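Local coordinates for protein probable hydrolase (PDB 3OM8) that probably hydrolyses an ester or lactone substrate, perhaps 3-oxoadipate enol-lactone, as a member of the alpha/beta-hydrolase family, at residues S33-T38 with A244-N249; L157-P162 with D219-A224. All coordinates share one frame; numbering follows the deposited sequence.

How the contacts relate
Contact 1 is fully buried near the middle of the chain, about 9 Å centre to centre from contact 2, which is only partly buried and lies beside a second subunit. The two meet through His-246 of contact 1, whose ND1 is probably hydrogen-bonded to OD2 of Asp-219 in contact 2 at 2.9 Å. Helix 150-160 serves both: its Trp-160 packs on side chains of 33-38 and 244-249 and also borders 219-224. Both interfaces are small and made by van der Waals contact. Contact 1 brings together two loops over the probable active site, whereas contact 2 joins a loop bearing the probable acid to the end of a helix.

Contact 1 (S33-T38 with A244-N249); sequences SNSIGT and AVHLSN. With EDO (1,2-ethanediol), chain F.
Ser-35 points toward 244-249, with OG nearest the imidazole of His-246 and CB nearest Leu-247. OG lies 4.4 Å from NE2 of His-246, at the edge of the imidazole and near its plane, too far for a bond. The hydroxyl proton is spent within its own loop: with OG anti to the backbone N (chi1 168°), it swings beside its own carbonyl carbon and donates to Ile-36 O at 2.9 Å, in the carbonyl plane and on a lone pair. Ser-35 CB comes 4.5 Å from Leu-247 CD2, so only the CD2 branch of Leu-247 reaches the serine.

The loop 35-38 is a type II beta turn with Gly-37 at its third position. Thr-38 reinforces it through OG1, which donates to Ser-35 O at 3.0 Å, tilted out of the carbonyl plane. The turn leaves Ile-36 N directed at O2 of an ethanediol molecule, bonded over 3.3 Å at a nearly straight N-H...O angle of 165°. This diol, probably from the crystallisation liquor, also binds Leu-102 N and OG of Ser-101, the probable nucleophile; the backbone N-H groups of Ile-36 and Leu-102 are placed consistently with an oxyanion hole. Besides its link to Asp-219, His-246 is held weakly at NE2 by Ser-101, as in a Ser-His-Asp triad whose serine sits on a nucleophile elbow.

Leu-100, at the end of strand 95-100, touches both Ser-35 and Leu-247. Trp-160 of helix 150-160 covers Ser-35, Thr-38 and Leu-247, and its indole meets the imidazole edge, the two planes about 20° apart. Ile-36 reaches out to helix 185-196, and Leu-247 stands at the N-cap position of helix 248-251.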
loop_
_atom_site.group_PDB
_atom_site.type_symbol
_atom_site.label_atom_id
_atom_site.label_comp_id
_atom_site.label_asym_id
_atom_site.label_seq_id
_atom_site.Cartn_x
_atom_site.Cartn_y
_atom_site.Cartn_z
ATOM N N SER B 33 10.258 -16.813 -10.895
ATOM C CA SER B 33 11.044 -16.256 -11.991
ATOM C C SER B 33 11.873 -15.067 -11.498
ATOM O O SER B 33 11.358 -14.206 -10.780
ATOM C CB SER B 33 10.142 -15.856 -13.160
ATOM O OG SER B 33 10.893 -15.301 -14.215
ATOM N N ASN B 34 13.147 -15.029 -11.892
ATOM C CA ASN B 34 14.139 -14.165 -11.253
ATOM C C ASN B 34 14.227 -12.743 -11.805
ATOM O O ASN B 34 13.653 -12.428 -12.838
ATOM C CB ASN B 34 15.530 -14.804 -11.324
ATOM C CG ASN B 34 15.510 -16.293 -11.048
ATOM O OD1 ASN B 34 14.814 -16.761 -10.159
ATOM N ND2 ASN B 34 16.291 -17.047 -11.812
ATOM N N SER B 35 14.958 -11.886 -11.098
ATOM C CA SER B 35 15.302 -10.569 -11.613
ATOM C C SER B 35 16.345 -10.734 -12.714
ATOM O O SER B 35 17.059 -11.739 -12.769
ATOM C CB SER B 35 15.899 -9.704 -10.504
ATOM O OG SER B 35 16.497 -8.519 -11.018
ATOM N N ILE B 36 16.438 -9.741 -13.584
ATOM C CA ILE B 36 17.540 -9.683 -14.542
ATOM C C ILE B 36 18.832 -9.681 -13.727
ATOM O O ILE B 36 18.866 -9.151 -12.614
ATOM C CB ILE B 36 17.461 -8.392 -15.369
ATOM C CG1 ILE B 36 18.399 -8.426 -16.559
ATOM C CG2 ILE B 36 17.787 -7.179 -14.485
ATOM C CD1 ILE B 36 18.437 -7.104 -17.282
ATOM N N GLY B 37 19.889 -10.283 -14.257
ATOM C CA GLY B 37 21.178 -10.235 -13.588
ATOM C C GLY B 37 21.331 -11.146 -12.382
ATOM O O GLY B 37 22.334 -11.063 -11.677
ATOM N N THR B 38 20.354 -12.014 -12.129
ATOM C CA THR B 38 20.469 -12.919 -10.993
ATOM C C THR B 38 20.284 -14.364 -11.415
ATOM O O THR B 38 20.032 -14.651 -12.586
ATOM C CB THR B 38 19.443 -12.609 -9.856
ATOM O OG1 THR B 38 18.121 -12.949 -10.292
ATOM C CG2 THR B 38 19.502 -11.138 -9.431
ATOM N N ALA B 244 10.996 -1.171 1.249
ATOM C CA ALA B 244 12.174 -1.721 0.581
ATOM C C ALA B 244 12.580 -0.911 -0.638
ATOM O O ALA B 244 11.838 -0.042 -1.107
ATOM C CB ALA B 244 11.923 -3.162 0.165
ATOM N N VAL B 245 13.768 -1.228 -1.147
ATOM C CA VAL B 245 14.254 -0.705 -2.421
ATOM C C VAL B 245 13.804 -1.606 -3.577
ATOM O O VAL B 245 12.713 -1.418 -4.094
ATOM C CB VAL B 245 15.772 -0.515 -2.412
ATOM C CG1 VAL B 245 16.228 0.154 -3.702
ATOM C CG2 VAL B 245 16.182 0.323 -1.200
ATOM N N HIS B 246 14.603 -2.590 -3.980
ATOM C CA HIS B 246 14.196 -3.395 -5.143
ATOM C C HIS B 246 14.083 -4.911 -4.939
ATOM O O HIS B 246 13.228 -5.554 -5.544
ATOM C CB HIS B 246 15.053 -3.084 -6.380
ATOM C CG HIS B 246 14.585 -3.776 -7.625
ATOM N ND1 HIS B 246 13.363 -3.517 -8.207
ATOM C CD2 HIS B 246 15.180 -4.713 -8.404
ATOM C CE1 HIS B 246 13.218 -4.270 -9.283
ATOM N NE2 HIS B 246 14.309 -5.003 -9.426
ATOM N N LEU B 247 14.946 -5.490 -4.113
ATOM C CA LEU B 247 14.860 -6.919 -3.841
ATOM C C LEU B 247 14.205 -7.108 -2.475
ATOM O O LEU B 247 14.867 -7.422 -1.483
ATOM C CB LEU B 247 16.239 -7.575 -3.880
ATOM C CG LEU B 247 17.030 -7.496 -5.199
ATOM C CD1 LEU B 247 18.489 -7.749 -4.938
ATOM C CD2 LEU B 247 16.507 -8.470 -6.238
ATOM N N SER B 248 12.892 -6.921 -2.430
ATOM C CA SER B 248 12.194 -6.853 -1.144
ATOM C C SER B 248 12.207 -8.186 -0.392
ATOM O O SER B 248 12.177 -8.196 0.830
ATOM C CB SER B 248 10.784 -6.290 -1.319
ATOM O OG SER B 248 10.043 -7.035 -2.263
ATOM N N ASN B 249 12.312 -9.303 -1.113
ATOM C CA ASN B 249 12.465 -10.604 -0.459
ATOM C C ASN B 249 13.770 -10.688 0.314
ATOM O O ASN B 249 13.876 -11.421 1.297
ATOM C CB ASN B 249 12.377 -11.760 -1.456
ATOM C CG ASN B 249 13.569 -11.800 -2.434
ATOM O OD1 ASN B 249 13.868 -10.819 -3.114
ATOM N ND2 ASN B 249 14.230 -12.947 -2.510
HETATM C C1 EDO F . 13.594 -5.294 -15.310
HETATM O O1 EDO F . 13.949 -3.942 -14.970
HETATM C C2 EDO F . 14.761 -6.240 -15.005
HETATM O O2 EDO F . 14.593 -7.065 -13.829
#

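Contact 2 (L157-P162 with D219-A224); sequences LGNWFP and DTVTAA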
loop_
_atom_site.group_PDB
_atom_site.type_symbol
_atom_site.label_atom_id
_atom_site.label_comp_id
_atom_site.label_asym_id
_atom_site.label_seq_id
_atom_site.Cartn_x
_atom_site.Cartn_y
_atom_site.Cartn_z
ATOM N N LEU B 157 23.876 -3.069 -8.422
ATOM C CA LEU B 157 23.952 -3.089 -6.966
ATOM C C LEU B 157 23.576 -1.731 -6.387
ATOM O O LEU B 157 22.933 -1.645 -5.350
ATOM C CB LEU B 157 25.341 -3.509 -6.487
ATOM C CG LEU B 157 25.756 -4.943 -6.818
ATOM C CD1 LEU B 157 27.198 -5.184 -6.404
ATOM C CD2 LEU B 157 24.833 -5.952 -6.155
ATOM N N GLY B 158 23.967 -0.670 -7.077
ATOM C CA GLY B 158 23.685 0.674 -6.627
ATOM C C GLY B 158 22.206 1.010 -6.655
ATOM O O GLY B 158 21.744 1.788 -5.822
ATOM N N ASN B 159 21.469 0.431 -7.604
ATOM C CA ASN B 159 20.020 0.638 -7.684
ATOM C C ASN B 159 19.227 -0.341 -6.834
ATOM O O ASN B 159 18.092 -0.060 -6.460
ATOM C CB ASN B 159 19.522 0.530 -9.127
ATOM C CG ASN B 159 19.969 1.694 -9.984
ATOM O OD1 ASN B 159 19.330 2.752 -10.022
ATOM N ND2 ASN B 159 21.079 1.509 -10.671
ATOM N N TRP B 160 19.824 -1.495 -6.557
ATOM C CA TRP B 160 19.131 -2.603 -5.909
ATOM C C TRP B 160 19.114 -2.468 -4.394
ATOM O O TRP B 160 18.160 -2.862 -3.747
ATOM C CB TRP B 160 19.818 -3.920 -6.234
ATOM C CG TRP B 160 19.513 -4.507 -7.577
ATOM C CD1 TRP B 160 18.636 -4.037 -8.509
ATOM C CD2 TRP B 160 20.094 -5.692 -8.131
ATOM N NE1 TRP B 160 18.638 -4.861 -9.611
ATOM C CE2 TRP B 160 19.518 -5.888 -9.398
ATOM C CE3 TRP B 160 21.039 -6.614 -7.670
ATOM C CZ2 TRP B 160 19.851 -6.965 -10.206
ATOM C CZ3 TRP B 160 21.367 -7.685 -8.474
ATOM C CH2 TRP B 160 20.779 -7.850 -9.728
ATOM N N PHE B 161 20.189 -1.946 -3.826
ATOM C CA PHE B 161 20.319 -1.944 -2.385
ATOM C C PHE B 161 20.365 -0.543 -1.794
ATOM O O PHE B 161 20.852 0.404 -2.433
ATOM C CB PHE B 161 21.556 -2.740 -1.945
ATOM C CG PHE B 161 21.488 -4.194 -2.287
ATOM C CD1 PHE B 161 20.615 -5.036 -1.624
ATOM C CD2 PHE B 161 22.284 -4.719 -3.285
ATOM C CE1 PHE B 161 20.541 -6.381 -1.946
ATOM C CE2 PHE B 161 22.212 -6.056 -3.611
ATOM C CZ PHE B 161 21.349 -6.889 -2.941
ATOM N N PRO B 162 19.850 -0.414 -0.558
ATOM C CA PRO B 162 20.055 0.797 0.234
ATOM C C PRO B 162 21.545 1.091 0.262
ATOM O O PRO B 162 22.322 0.191 0.572
ATOM C CB PRO B 162 19.583 0.378 1.634
ATOM C CG PRO B 162 18.607 -0.724 1.396
ATOM C CD PRO B 162 19.096 -1.449 0.180
ATOM N N ASP B 219 11.967 2.045 -4.359
ATOM C CA ASP B 219 12.436 1.367 -5.557
ATOM C C ASP B 219 12.590 2.386 -6.683
ATOM O O ASP B 219 11.628 3.085 -7.025
ATOM C CB ASP B 219 11.407 0.302 -5.947
ATOM C CG ASP B 219 11.980 -0.779 -6.837
ATOM O OD1 ASP B 219 13.006 -0.528 -7.486
ATOM O OD2 ASP B 219 11.389 -1.877 -6.894
ATOM N N THR B 220 13.800 2.478 -7.239
ATOM C CA THR B 220 14.083 3.338 -8.401
ATOM C C THR B 220 14.101 2.572 -9.718
ATOM O O THR B 220 13.891 3.154 -10.774
ATOM C CB THR B 220 15.433 4.064 -8.277
ATOM O OG1 THR B 220 16.352 3.237 -7.554
ATOM C CG2 THR B 220 15.252 5.376 -7.542
ATOM N N VAL B 221 14.368 1.274 -9.656
ATOM C CA VAL B 221 14.250 0.425 -10.837
ATOM C C VAL B 221 12.779 0.303 -11.262
ATOM O O VAL B 221 12.377 0.796 -12.316
ATOM C CB VAL B 221 14.835 -0.973 -10.573
ATOM C CG1 VAL B 221 14.727 -1.839 -11.818
ATOM C CG2 VAL B 221 16.283 -0.863 -10.124
ATOM N N THR B 222 11.976 -0.351 -10.425
ATOM C CA THR B 222 10.539 -0.459 -10.646
ATOM C C THR B 222 9.823 0.331 -9.548
ATOM O O THR B 222 9.561 -0.194 -8.461
ATOM C CB THR B 222 10.076 -1.926 -10.624
ATOM O OG1 THR B 222 10.712 -2.605 -9.536
ATOM C CG2 THR B 222 10.459 -2.631 -11.914
ATOM N N ALA B 223 9.528 1.597 -9.836
ATOM C CA ALA B 223 8.981 2.514 -8.851
ATOM C C ALA B 223 7.691 1.994 -8.201
ATOM O O ALA B 223 6.905 1.269 -8.820
ATOM C CB ALA B 223 8.755 3.874 -9.483
ATOM N N ALA B 224 7.479 2.360 -6.944
ATOM C CA ALA B 224 6.262 1.953 -6.258
ATOM C C ALA B 224 5.026 2.271 -7.102
ATOM O O ALA B 224 4.145 1.434 -7.244
ATOM C CB ALA B 224 6.174 2.602 -4.878
#
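Val-221 pushes one methyl, CG2, against the last turn of helix 150-160. CG1 is anti to the backbone N (chi1 -179°), which leaves CG2 on the side of that nitrogen, where it meets Asn-159 CB at 3.7 Å. The same methyl approaches the edge of the Trp-160 indole, near its plane, at 4.3 Å from CD1. Trp-160 starts out pointing away from the loop, yet its second torsion (chi2 -4°) keeps CD1 on the same side as CA and so turns the pyrrole edge back to the valine.

Thr-220 crosses the Asn-159 side chain at about a right angle, its OG1 3.9 Å from Asn-159 OD1 and equally far from Asn-159 O. The amide of Asn-159 is instead turned back along its own helix, where ND2 donates to Gly-155 O.

Behind these residues, Thr-222 steadies the carboxylate of Asp-219. Its OG1 donates to Asp-219 OD2 at 2.8 Å, coming from above the carboxylate plane, and its N adds a weak bond to Asp-219 OD1. Thr-222 thereby helps to fix the rotation of the acid, the probable partner of the histidine of contact 1.

A second subunit borders this surface: its Ser-225 binds Thr-220 O, and its Trp-129 packs on Asn-159. The arrangement fits the alpha/beta-hydrolase fold, in which the probable triad acid sits on the loop after strand 211-216 and a helical insertion following strand 118-124 forms a cap over the active site.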